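Local coordinates for piwi domain-containing protein (Vanderwaltozyma polyspora, PDB 5THE), which probably binds guide RNA as a budding yeast Argonaute, whose C-terminal lobe contributes to the selectivity of RNA target cleavage, at residues Val5-Tyr11 with Thr430-Asp436; Val27-Leu32 with Pro421-Arg427; Met320-Lys325 with Phe369-Leu373; Ile266-Asp272 with Lys338-Asp344. All coordinates share one frame; numbering follows the deposited sequence.

Overall arrangement
Four contacts in this C-terminal lobe illustrate how an RNase H-like Piwi core is packed within itself and joined to N-terminal segments. Contacts 1 and 2 bind segments 5-11 and 27-32 to the neighbouring strands 435-440 and 423-425. Their centres lie about 16 Å apart, and they meet where Tyr11 CD1 lies 3.2 Å from Asp426 O. Contact 4 pairs two central strands, and contact 3, centred about 15 Å from it, joins two helices beside them, with Met320 SD packed 3.6 Å from Leu269 CD1. At their nearest atoms, contacts 2 and 4 come within about 9 Å and 11 Å of the bound nucleic acid; contacts 1 and 3 stay about 17 Å and 19 Å away.

Contact 1 of 4, residues Val5-Tyr11 with Thr430-Asp436; sequences VENRHDY and TSVAHFD
Arg8 pushes its guanidinium into the segment 430-436, a turn that runs into strand 435-440 of the Piwi domain, and is gripped there mostly by backbone carbonyls. The turn contains an ST motif, in which Ser431 OG accepts from His434 N. Two nitrogens of Arg8 close side-on upon a single oxygen, NE lying 3.0 Å and NH2 2.8 Å from Ser431 O. NH2 also donates almost straight to Asp436 O at 2.7 Å, in the carbonyl plane and on a lone pair. The same NH2 forms a salt bridge with Asp436 OD1 at 3.1 Å, while NH1 turns back to Asp10 O of its own segment. The chain leaves the backbone with CG trans to N (chi1 171°) and bends at chi3, which brings the guanidinium edge to the carbonyls of Ser431 and Asp436. Tyr11 CE1 lies over one face of this flat group and Phe435 CA over the other, so the bonds in its plane hold its rotation while both faces are flanked.

The backbone adds a short bond from Arg8 N to Ala433 O, 2.7 Å. Beyond it, Phe435 points a ring edge, led by CE2, at the face of His9 in an edge-to-face pair with planes 51° apart. His9 is held by Glu6 OE2, which NE2 meets at 2.7 Å close to the ring plane, and by Ser463 O at ND1; two such acceptors are consistent with a protonated imidazole. A water also bridges the segments, donating to Glu6 O at 2.6 Å and accepting from Phe435 N at 3.0 Å.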
# COMPACT_ATOMS: atom_id res chain seq x y z
N VAL A 5 -3.56 -0.23 -26.97
CA VAL A 5 -4.27 -0.84 -25.85
C VAL A 5 -4.57 -2.30 -26.18
O VAL A 5 -5.06 -2.62 -27.27
CB VAL A 5 -5.55 -0.06 -25.52
CG1 VAL A 5 -6.33 -0.76 -24.41
CG2 VAL A 5 -5.20 1.35 -25.11
N GLU A 6 -4.23 -3.18 -25.24
CA GLU A 6 -4.45 -4.61 -25.39
C GLU A 6 -5.92 -4.93 -25.65
O GLU A 6 -6.81 -4.33 -25.04
CB GLU A 6 -3.99 -5.32 -24.10
CG GLU A 6 -3.68 -6.80 -24.22
CD GLU A 6 -2.40 -7.06 -25.01
OE1 GLU A 6 -1.50 -6.17 -25.05
OE2 GLU A 6 -2.29 -8.16 -25.59
N ASN A 7 -6.17 -5.87 -26.56
CA ASN A 7 -7.50 -6.43 -26.68
C ASN A 7 -7.60 -7.69 -25.84
O ASN A 7 -6.58 -8.28 -25.45
CB ASN A 7 -7.82 -6.75 -28.15
CG ASN A 7 -7.92 -5.49 -29.00
OD1 ASN A 7 -8.69 -4.58 -28.69
ND2 ASN A 7 -7.14 -5.43 -30.05
N ARG A 8 -8.84 -8.11 -25.56
CA ARG A 8 -9.08 -9.28 -24.72
C ARG A 8 -8.46 -10.53 -25.33
O ARG A 8 -8.61 -10.79 -26.53
CB ARG A 8 -10.58 -9.48 -24.54
CG ARG A 8 -10.95 -10.79 -23.88
CD ARG A 8 -12.49 -10.88 -23.58
NE ARG A 8 -12.97 -9.79 -22.73
CZ ARG A 8 -12.74 -9.72 -21.41
NH1 ARG A 8 -12.04 -10.68 -20.82
NH2 ARG A 8 -13.22 -8.70 -20.70
N HIS A 9 -7.75 -11.31 -24.51
CA HIS A 9 -7.19 -12.58 -24.99
C HIS A 9 -8.21 -13.71 -24.90
O HIS A 9 -8.41 -14.47 -25.86
CB HIS A 9 -5.95 -12.98 -24.17
CG HIS A 9 -4.90 -11.92 -24.09
ND1 HIS A 9 -3.80 -12.04 -23.25
CD2 HIS A 9 -4.75 -10.74 -24.73
CE1 HIS A 9 -3.03 -10.98 -23.38
NE2 HIS A 9 -3.58 -10.18 -24.28
N ASP A 10 -8.87 -13.82 -23.77
CA ASP A 10 -9.68 -14.96 -23.39
C ASP A 10 -10.56 -14.52 -22.23
O ASP A 10 -10.61 -13.33 -21.89
CB ASP A 10 -8.78 -16.15 -23.04
CG ASP A 10 -7.91 -15.88 -21.81
OD1 ASP A 10 -7.86 -14.74 -21.31
OD2 ASP A 10 -7.27 -16.84 -21.32
N TYR A 11 -11.23 -15.48 -21.61
CA TYR A 11 -12.00 -15.29 -20.39
C TYR A 11 -11.45 -16.24 -19.34
O TYR A 11 -10.85 -17.26 -19.66
CB TYR A 11 -13.50 -15.55 -20.63
CG TYR A 11 -14.15 -14.55 -21.54
CD1 TYR A 11 -14.64 -13.35 -21.04
CD2 TYR A 11 -14.24 -14.78 -22.91
CE1 TYR A 11 -15.23 -12.42 -21.88
CE2 TYR A 11 -14.83 -13.86 -23.75
CZ TYR A 11 -15.33 -12.69 -23.23
OH TYR A 11 -15.90 -11.78 -24.06
N THR A 430 -18.80 -6.69 -18.70
CA THR A 430 -17.46 -6.26 -19.08
C THR A 430 -17.36 -6.10 -20.58
O THR A 430 -18.25 -6.46 -21.35
CB THR A 430 -16.43 -7.29 -18.64
OG1 THR A 430 -16.82 -8.56 -19.18
CG2 THR A 430 -16.35 -7.38 -17.11
N SER A 431 -16.21 -5.60 -21.01
CA SER A 431 -15.98 -5.40 -22.43
C SER A 431 -15.70 -6.74 -23.12
O SER A 431 -14.97 -7.59 -22.59
CB SER A 431 -14.82 -4.44 -22.65
OG SER A 431 -14.54 -4.34 -24.03
N VAL A 432 -16.29 -6.93 -24.30
CA VAL A 432 -15.88 -8.07 -25.11
C VAL A 432 -14.52 -7.81 -25.74
O VAL A 432 -13.60 -8.61 -25.60
CB VAL A 432 -16.95 -8.39 -26.18
CG1 VAL A 432 -16.45 -9.50 -27.10
CG2 VAL A 432 -18.26 -8.82 -25.53
N ALA A 433 -14.36 -6.64 -26.40
CA ALA A 433 -13.12 -6.36 -27.13
C ALA A 433 -11.96 -6.06 -26.19
O ALA A 433 -10.82 -6.45 -26.47
CB ALA A 433 -13.33 -5.18 -28.08
N HIS A 434 -12.21 -5.38 -25.08
CA HIS A 434 -11.12 -5.03 -24.19
C HIS A 434 -10.99 -6.04 -23.06
O HIS A 434 -11.89 -6.83 -22.78
CB HIS A 434 -11.31 -3.61 -23.67
CG HIS A 434 -11.05 -2.57 -24.72
ND1 HIS A 434 -11.96 -1.59 -25.05
CD2 HIS A 434 -9.98 -2.38 -25.54
CE1 HIS A 434 -11.46 -0.83 -26.00
NE2 HIS A 434 -10.26 -1.28 -26.32
N PHE A 435 -9.83 -6.02 -22.42
CA PHE A 435 -9.41 -7.06 -21.49
C PHE A 435 -9.68 -6.57 -20.07
O PHE A 435 -8.78 -6.16 -19.34
CB PHE A 435 -7.92 -7.38 -21.74
CG PHE A 435 -7.44 -8.68 -21.13
CD1 PHE A 435 -8.25 -9.43 -20.30
CD2 PHE A 435 -6.16 -9.15 -21.41
CE1 PHE A 435 -7.79 -10.61 -19.75
CE2 PHE A 435 -5.70 -10.33 -20.87
CZ PHE A 435 -6.52 -11.06 -20.03
N ASP A 436 -10.95 -6.61 -19.67
CA ASP A 436 -11.31 -6.14 -18.34
C ASP A 436 -12.05 -7.21 -17.55
O ASP A 436 -12.59 -8.18 -18.10
CB ASP A 436 -12.12 -4.83 -18.41
CG ASP A 436 -13.54 -5.04 -18.93
OD1 ASP A 436 -13.73 -5.79 -19.91
OD2 ASP A 436 -14.48 -4.44 -18.36
O HOH W 1 -7.72 -3.85 -22.64

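Contact 2 of 4, residues Val27-Leu32 with Pro421-Arg427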
# COMPACT_ATOMS: atom_id res chain seq x y z
N VAL A 27 -25.88 -12.12 -13.67
CA VAL A 27 -24.62 -12.31 -14.40
C VAL A 27 -23.85 -13.47 -13.79
O VAL A 27 -23.93 -13.74 -12.58
CB VAL A 27 -23.76 -11.01 -14.37
CG1 VAL A 27 -23.06 -10.82 -13.04
CG2 VAL A 27 -22.76 -10.95 -15.52
N PRO A 28 -23.14 -14.24 -14.62
CA PRO A 28 -22.32 -15.33 -14.07
C PRO A 28 -21.09 -14.76 -13.38
O PRO A 28 -20.47 -13.80 -13.85
CB PRO A 28 -21.95 -16.17 -15.30
CG PRO A 28 -21.93 -15.20 -16.39
CD PRO A 28 -23.04 -14.20 -16.09
N SER A 29 -20.75 -15.36 -12.24
CA SER A 29 -19.51 -15.04 -11.57
C SER A 29 -18.76 -16.32 -11.27
O SER A 29 -19.33 -17.41 -11.23
CB SER A 29 -19.75 -14.27 -10.26
OG SER A 29 -20.12 -15.17 -9.23
N ARG A 30 -17.46 -16.17 -11.03
CA ARG A 30 -16.66 -17.24 -10.47
C ARG A 30 -16.00 -16.73 -9.19
O ARG A 30 -15.62 -15.57 -9.11
CB ARG A 30 -15.60 -17.74 -11.47
CG ARG A 30 -16.21 -18.36 -12.72
CD ARG A 30 -15.18 -18.48 -13.84
NE ARG A 30 -14.79 -17.17 -14.35
CZ ARG A 30 -13.64 -16.57 -14.09
NH1 ARG A 30 -12.74 -17.17 -13.32
NH2 ARG A 30 -13.38 -15.36 -14.60
N ILE A 31 -15.92 -17.58 -8.18
CA ILE A 31 -15.28 -17.20 -6.93
C ILE A 31 -13.93 -17.90 -6.90
O ILE A 31 -13.85 -19.13 -6.87
CB ILE A 31 -16.15 -17.56 -5.72
CG1 ILE A 31 -17.51 -16.89 -5.87
CG2 ILE A 31 -15.49 -17.12 -4.42
CD1 ILE A 31 -18.57 -17.48 -4.96
N LEU A 32 -12.86 -17.10 -6.95
CA LEU A 32 -11.50 -17.61 -6.86
C LEU A 32 -11.14 -17.98 -5.42
O LEU A 32 -11.60 -17.36 -4.46
CB LEU A 32 -10.50 -16.58 -7.40
CG LEU A 32 -10.67 -16.18 -8.87
CD1 LEU A 32 -9.53 -15.28 -9.33
CD2 LEU A 32 -10.75 -17.42 -9.76
N PRO A 421 -15.74 -12.96 -1.16
CA PRO A 421 -14.43 -12.63 -1.74
C PRO A 421 -13.77 -13.88 -2.35
O PRO A 421 -14.09 -14.96 -1.91
CB PRO A 421 -13.63 -12.11 -0.53
CG PRO A 421 -14.38 -12.53 0.68
CD PRO A 421 -15.80 -12.80 0.31
N GLY A 422 -12.98 -13.83 -3.41
CA GLY A 422 -13.01 -12.86 -4.45
C GLY A 422 -13.80 -13.39 -5.64
O GLY A 422 -13.36 -14.15 -6.52
N THR A 423 -15.04 -12.94 -5.64
CA THR A 423 -15.92 -13.05 -6.77
C THR A 423 -15.32 -12.31 -7.96
O THR A 423 -14.97 -11.13 -7.87
CB THR A 423 -17.27 -12.45 -6.38
OG1 THR A 423 -17.88 -13.29 -5.39
CG2 THR A 423 -18.18 -12.31 -7.60
N VAL A 424 -15.19 -13.01 -9.08
CA VAL A 424 -14.76 -12.43 -10.35
C VAL A 424 -15.94 -12.41 -11.29
O VAL A 424 -16.69 -13.39 -11.39
CB VAL A 424 -13.60 -13.23 -10.99
CG1 VAL A 424 -13.07 -12.48 -12.23
CG2 VAL A 424 -12.50 -13.46 -10.00
N VAL A 425 -16.09 -11.31 -12.01
CA VAL A 425 -17.04 -11.20 -13.10
C VAL A 425 -16.24 -10.68 -14.29
O VAL A 425 -15.71 -9.56 -14.25
CB VAL A 425 -18.21 -10.27 -12.76
CG1 VAL A 425 -19.11 -10.05 -13.99
CG2 VAL A 425 -19.04 -10.85 -11.62
N ASP A 426 -16.10 -11.51 -15.34
CA ASP A 426 -15.48 -11.01 -16.56
C ASP A 426 -16.36 -11.30 -17.77
O ASP A 426 -15.86 -11.31 -18.90
CB ASP A 426 -14.06 -11.55 -16.75
CG ASP A 426 -13.99 -13.07 -16.97
OD1 ASP A 426 -15.00 -13.79 -16.83
OD2 ASP A 426 -12.88 -13.55 -17.27
N ARG A 427 -17.66 -11.51 -17.56
CA ARG A 427 -18.60 -11.68 -18.65
C ARG A 427 -19.84 -10.83 -18.38
O ARG A 427 -20.14 -10.49 -17.24
CB ARG A 427 -19.00 -13.15 -18.82
CG ARG A 427 -17.89 -14.00 -19.40
CD ARG A 427 -18.39 -15.37 -19.64
NE ARG A 427 -17.34 -16.31 -19.98
CZ ARG A 427 -16.98 -16.60 -21.22
NH1 ARG A 427 -17.59 -16.00 -22.24
NH2 ARG A 427 -16.02 -17.49 -21.44
O HOH W 2 -18.06 -13.78 -15.30
O HOH W 3 -20.22 -14.64 -6.29
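Backbone bonds join Arg30 and Val424 in both directions as an antiparallel hydrogen-bonded pair: Arg30 N reaches Val424 O at 2.9 Å, and Val424 N reaches Arg30 O at 2.6 Å, nearly along the C=O axis. Past the non-hydrogen-bonded pair Ile31-Thr423, Leu32 N donates to Gly422 O at 3.0 Å from above the carbonyl plane; the peptide before Gly422 is cis.

Of the charged groups, Arg30 bends at chi3 (-69°) to bring NH2 to Asp426 OD1, 3.2 Å away. The carboxylate is met from above its plane, although Asp426 OD1 lies near the guanidinium plane. Lys14 O and Gln469 OE1 take further N-H groups of Arg30, and Asp426 OD2 accepts from Gly12 N. Strand 423-425 pairs antiparallel with strand 25-31 of the N-terminal part on one side and with strand 435-440 of the Piwi domain on the other.

Apolar contacts flank the strands. Leu32 CG presses on Val424 CG2 at a tight 3.5 Å, whereas Val27 and Val425 meet tip to tip, CG2 to CG1 4.1 Å.

One water links Pro28 O with Asp426 N; another donates to Ser29 OG and Thr423 OG1, themselves also hydrogen-bonded to Val18 O and Met420 O respectively.

Contact 3 of 4, residues Met320-Lys325 with Phe369-Leu373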
# COMPACT_ATOMS: atom_id res chain seq x y z
N MET A 320 11.77 4.69 -12.35
CA MET A 320 12.13 3.28 -12.43
C MET A 320 13.52 3.00 -11.88
O MET A 320 13.77 1.87 -11.46
CB MET A 320 12.02 2.78 -13.87
CG MET A 320 10.59 2.57 -14.33
SD MET A 320 9.77 1.18 -13.48
CE MET A 320 10.88 -0.21 -13.81
N LEU A 321 14.41 4.00 -11.87
CA LEU A 321 15.81 3.74 -11.55
C LEU A 321 15.96 3.09 -10.18
O LEU A 321 16.65 2.07 -10.03
CB LEU A 321 16.62 5.03 -11.63
CG LEU A 321 18.10 4.97 -11.19
CD1 LEU A 321 18.88 3.88 -11.93
CD2 LEU A 321 18.78 6.32 -11.37
N ASN A 322 15.30 3.65 -9.17
CA ASN A 322 15.37 3.08 -7.83
C ASN A 322 14.65 1.74 -7.74
O ASN A 322 15.08 0.87 -6.97
CB ASN A 322 14.79 4.05 -6.80
CG ASN A 322 15.70 5.22 -6.56
OD1 ASN A 322 16.89 5.13 -6.82
ND2 ASN A 322 15.14 6.32 -6.07
N ARG A 323 13.55 1.56 -8.47
CA ARG A 323 12.93 0.24 -8.49
C ARG A 323 13.94 -0.81 -8.93
O ARG A 323 14.02 -1.90 -8.34
CB ARG A 323 11.70 0.21 -9.41
CG ARG A 323 10.84 1.47 -9.36
CD ARG A 323 9.89 1.47 -8.18
NE ARG A 323 10.56 1.59 -6.88
CZ ARG A 323 11.11 2.72 -6.44
NH1 ARG A 323 11.09 3.79 -7.21
NH2 ARG A 323 11.68 2.76 -5.24
N LEU A 324 14.73 -0.50 -9.96
CA LEU A 324 15.71 -1.46 -10.45
C LEU A 324 16.86 -1.63 -9.47
O LEU A 324 17.29 -2.76 -9.21
CB LEU A 324 16.24 -1.01 -11.81
CG LEU A 324 15.26 -0.99 -12.98
CD1 LEU A 324 15.95 -0.48 -14.24
CD2 LEU A 324 14.71 -2.37 -13.20
N LYS A 325 17.37 -0.53 -8.92
CA LYS A 325 18.50 -0.60 -8.00
C LYS A 325 18.16 -1.44 -6.78
O LYS A 325 18.96 -2.28 -6.36
CB LYS A 325 18.91 0.81 -7.55
CG LYS A 325 19.76 1.59 -8.54
CD LYS A 325 19.97 3.02 -8.02
CE LYS A 325 21.10 3.72 -8.74
NZ LYS A 325 21.36 5.09 -8.20
N PHE A 369 18.45 2.65 -18.12
CA PHE A 369 18.94 2.40 -16.77
C PHE A 369 19.60 1.02 -16.63
O PHE A 369 20.62 0.88 -15.95
CB PHE A 369 17.79 2.51 -15.76
CG PHE A 369 17.22 3.89 -15.62
CD1 PHE A 369 18.03 5.01 -15.71
CD2 PHE A 369 15.85 4.07 -15.40
CE1 PHE A 369 17.50 6.29 -15.58
CE2 PHE A 369 15.31 5.35 -15.28
CZ PHE A 369 16.15 6.46 -15.37
N GLY A 370 19.00 -0.01 -17.22
CA GLY A 370 19.48 -1.37 -17.09
C GLY A 370 20.97 -1.54 -17.38
O GLY A 370 21.73 -2.12 -16.58
N PRO A 371 21.42 -1.05 -18.54
CA PRO A 371 22.86 -1.15 -18.84
C PRO A 371 23.74 -0.42 -17.85
O PRO A 371 24.87 -0.87 -17.61
CB PRO A 371 22.97 -0.53 -20.24
CG PRO A 371 21.61 -0.76 -20.84
CD PRO A 371 20.66 -0.55 -19.69
N GLN A 372 23.26 0.68 -17.25
CA GLN A 372 24.03 1.34 -16.20
C GLN A 372 24.22 0.43 -14.99
O GLN A 372 25.21 0.57 -14.27
CB GLN A 372 23.34 2.64 -15.78
CG GLN A 372 23.10 3.63 -16.92
CD GLN A 372 22.25 4.82 -16.48
OE1 GLN A 372 21.76 4.87 -15.35
NE2 GLN A 372 22.07 5.78 -17.38
N LEU A 373 23.30 -0.50 -14.76
CA LEU A 373 23.32 -1.33 -13.56
C LEU A 373 23.83 -2.75 -13.79
O LEU A 373 24.33 -3.36 -12.84
CB LEU A 373 21.92 -1.40 -12.94
CG LEU A 373 21.22 -0.10 -12.57
CD1 LEU A 373 19.77 -0.39 -12.17
CD2 LEU A 373 21.96 0.57 -11.43
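Phe369 meets Leu321 and Leu324 across two neighbouring helices. Its CB rests against Leu324 CD1 at 3.8 Å. With CG set trans to the carbonyl carbon (chi1 -66°), the ring is carried toward helix 320-329. CG and CD1 then touch Leu321 CD1, while across the same face CD2 and CE2 lie beside the backbone of Leu321, CE2 3.8 Å from Leu321 N. CZ, at the tip, comes within 4.0 Å of Leu321 CB. That methylene lies over the centre of the face in a CH-pi contact, only 10° off the normal; Met320 CB stands at the ring edge.

An alanine in place of Phe369 would keep only the CB contact and would probably leave Leu321 CB without the face it lies on, opening a gap between the helices.

One turn further on, Leu373 divides its methyls: CD1 touches Leu324 CB at 3.6 Å and CD2 lies across Lys325 CG at 3.8 Å. No hydrogen bond links the two segments, although Leu373 O accepts from Gln328 NE2 farther along the first helix. The axes of the two short helical segments approach to 10.3 Å, with their directions 37° apart. Met320 and Leu324 also meet Val366 of the second helix, and Met320 continues onto Leu267 and Leu269: this is apolar helix-helix packing against the central beta-sheet of an RNase H-like Piwi domain.

Contact 4 of 4, residues Ile266-Asp272 with Lys338-Asp344; sequences ILVLGSD and KIMYFRD
Two parallel strands from the central beta-sheet of the RNase H-like Piwi fold, 267-272 and 339-344, run side by side in register from Leu267-Ile339 to Ser271-Arg343. Six backbone bonds alternate between them, among them Met340 N to Leu267 O at 2.8 Å and Leu269 N to Met340 O at 2.7 Å.

Val268, Met340 and Phe342 occupy one face, covered by helices 465-475 and 490-515. Phe342 turns its ring edge to Val268 CG1, which lies 4.0 Å from CE2.

Leu267, Ile339, Leu269, Tyr341, Ser271 and Arg343 share the other face, with Met320 packed over its leucines and Ile339. There Leu269 CD1 touches Ile339 CG2 at 3.6 Å and Tyr341 CD1 at 4.0 Å. Tyr341, its CG trans to the backbone N (chi1 175°), stretches along this face until OH lies 2.9 Å from Ser271 OG, from which it accepts a weak bond. The tyrosine hydroxyl is also bonded to Glu358 OE2, so the weak bond is only part of its hold. A phenylalanine here would probably leave Ser271 OG and Glu358 OE2 without this shared partner.

At the last residues of the two segments, Asp272 and Asp344 lie side by side and point the same way, OD1 to OD1 3.6 Å, with carboxylate planes 25° apart. Lys390 NZ forms a salt bridge with Asp344 OD1, and Asp496 stands close to both aspartates. Such a cluster of two strand aspartates with one from helix 490-515 is consistent with the metal-dependent active site of RNase H-like nucleases, including slicing Argonautes.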
# COMPACT_ATOMS: atom_id res chain seq x y z
N ILE A 266 9.01 -11.53 -10.45
CA ILE A 266 8.53 -10.42 -11.25
C ILE A 266 8.64 -9.14 -10.44
O ILE A 266 8.40 -9.13 -9.23
CB ILE A 266 7.08 -10.68 -11.70
CG1 ILE A 266 7.03 -11.92 -12.59
CG2 ILE A 266 6.48 -9.47 -12.43
CD1 ILE A 266 5.62 -12.45 -12.80
N LEU A 267 9.04 -8.06 -11.10
CA LEU A 267 9.02 -6.75 -10.47
C LEU A 267 7.59 -6.22 -10.56
O LEU A 267 7.08 -5.97 -11.66
CB LEU A 267 10.00 -5.81 -11.17
CG LEU A 267 9.86 -4.34 -10.77
CD1 LEU A 267 10.18 -4.18 -9.29
CD2 LEU A 267 10.75 -3.45 -11.61
N VAL A 268 6.93 -6.10 -9.41
CA VAL A 268 5.54 -5.65 -9.36
C VAL A 268 5.56 -4.19 -8.95
O VAL A 268 6.14 -3.84 -7.92
CB VAL A 268 4.70 -6.49 -8.38
CG1 VAL A 268 3.28 -5.96 -8.31
CG2 VAL A 268 4.70 -7.98 -8.80
N LEU A 269 4.93 -3.34 -9.77
CA LEU A 269 4.90 -1.91 -9.57
C LEU A 269 3.48 -1.43 -9.32
O LEU A 269 2.52 -1.97 -9.89
CB LEU A 269 5.43 -1.16 -10.79
CG LEU A 269 6.82 -1.50 -11.33
CD1 LEU A 269 6.93 -0.86 -12.69
CD2 LEU A 269 7.88 -0.96 -10.37
N GLY A 270 3.35 -0.39 -8.52
CA GLY A 270 2.09 0.31 -8.37
C GLY A 270 2.30 1.80 -8.51
O GLY A 270 3.26 2.36 -7.98
N SER A 271 1.40 2.45 -9.26
CA SER A 271 1.46 3.89 -9.40
C SER A 271 0.08 4.50 -9.17
O SER A 271 -0.95 3.85 -9.36
CB SER A 271 2.00 4.32 -10.76
OG SER A 271 1.15 3.91 -11.80
N ASP A 272 0.09 5.75 -8.74
CA ASP A 272 -1.12 6.52 -8.50
C ASP A 272 -0.78 7.98 -8.79
O ASP A 272 0.38 8.38 -8.76
CB ASP A 272 -1.65 6.33 -7.06
CG ASP A 272 -2.98 7.04 -6.81
OD1 ASP A 272 -3.91 6.91 -7.62
OD2 ASP A 272 -3.12 7.68 -5.75
N LYS A 338 10.75 -9.70 -15.84
CA LYS A 338 9.36 -9.35 -16.14
C LYS A 338 8.95 -8.21 -15.23
O LYS A 338 9.34 -8.17 -14.06
CB LYS A 338 8.39 -10.53 -15.93
CG LYS A 338 8.57 -11.72 -16.87
CD LYS A 338 7.47 -12.75 -16.60
CE LYS A 338 7.64 -13.99 -17.47
NZ LYS A 338 7.59 -13.63 -18.91
N ILE A 339 8.13 -7.30 -15.76
CA ILE A 339 7.62 -6.17 -15.00
C ILE A 339 6.10 -6.18 -15.07
O ILE A 339 5.52 -6.34 -16.16
CB ILE A 339 8.19 -4.83 -15.53
CG1 ILE A 339 9.71 -4.84 -15.44
CG2 ILE A 339 7.63 -3.66 -14.79
CD1 ILE A 339 10.35 -3.56 -16.00
N MET A 340 5.45 -6.01 -13.92
CA MET A 340 4.00 -5.92 -13.80
C MET A 340 3.67 -4.54 -13.25
O MET A 340 4.08 -4.21 -12.13
CB MET A 340 3.48 -7.01 -12.88
CG MET A 340 1.98 -7.04 -12.69
SD MET A 340 1.21 -8.24 -13.79
CE MET A 340 2.21 -9.69 -13.43
N TYR A 341 2.94 -3.74 -14.03
CA TYR A 341 2.72 -2.32 -13.74
C TYR A 341 1.24 -2.05 -13.45
O TYR A 341 0.41 -2.04 -14.36
CB TYR A 341 3.22 -1.49 -14.92
CG TYR A 341 2.96 -0.01 -14.80
CD1 TYR A 341 3.37 0.70 -13.68
CD2 TYR A 341 2.30 0.68 -15.82
CE1 TYR A 341 3.13 2.07 -13.57
CE2 TYR A 341 2.06 2.04 -15.73
CZ TYR A 341 2.48 2.73 -14.61
OH TYR A 341 2.25 4.09 -14.51
N PHE A 342 0.92 -1.85 -12.18
CA PHE A 342 -0.46 -1.57 -11.78
C PHE A 342 -0.66 -0.06 -11.74
O PHE A 342 0.05 0.64 -11.02
CB PHE A 342 -0.79 -2.15 -10.41
CG PHE A 342 -1.04 -3.62 -10.43
CD1 PHE A 342 -2.32 -4.12 -10.66
CD2 PHE A 342 -0.00 -4.50 -10.24
CE1 PHE A 342 -2.55 -5.48 -10.68
CE2 PHE A 342 -0.23 -5.87 -10.26
CZ PHE A 342 -1.51 -6.35 -10.49
N ARG A 343 -1.62 0.43 -12.51
CA ARG A 343 -1.84 1.86 -12.62
C ARG A 343 -3.19 2.22 -12.01
O ARG A 343 -4.23 1.75 -12.46
CB ARG A 343 -1.79 2.30 -14.08
CG ARG A 343 -2.17 3.75 -14.27
CD ARG A 343 -1.25 4.69 -13.53
NE ARG A 343 -1.14 5.92 -14.31
CZ ARG A 343 -1.91 6.98 -14.11
NH1 ARG A 343 -2.82 6.95 -13.15
NH2 ARG A 343 -1.77 8.05 -14.87
N ASP A 344 -3.16 3.07 -10.98
CA ASP A 344 -4.38 3.51 -10.31
C ASP A 344 -4.59 5.00 -10.57
O ASP A 344 -3.66 5.73 -10.92
CB ASP A 344 -4.30 3.27 -8.79
CG ASP A 344 -5.64 3.42 -8.12
OD1 ASP A 344 -5.70 3.87 -6.96
OD2 ASP A 344 -6.65 3.08 -8.76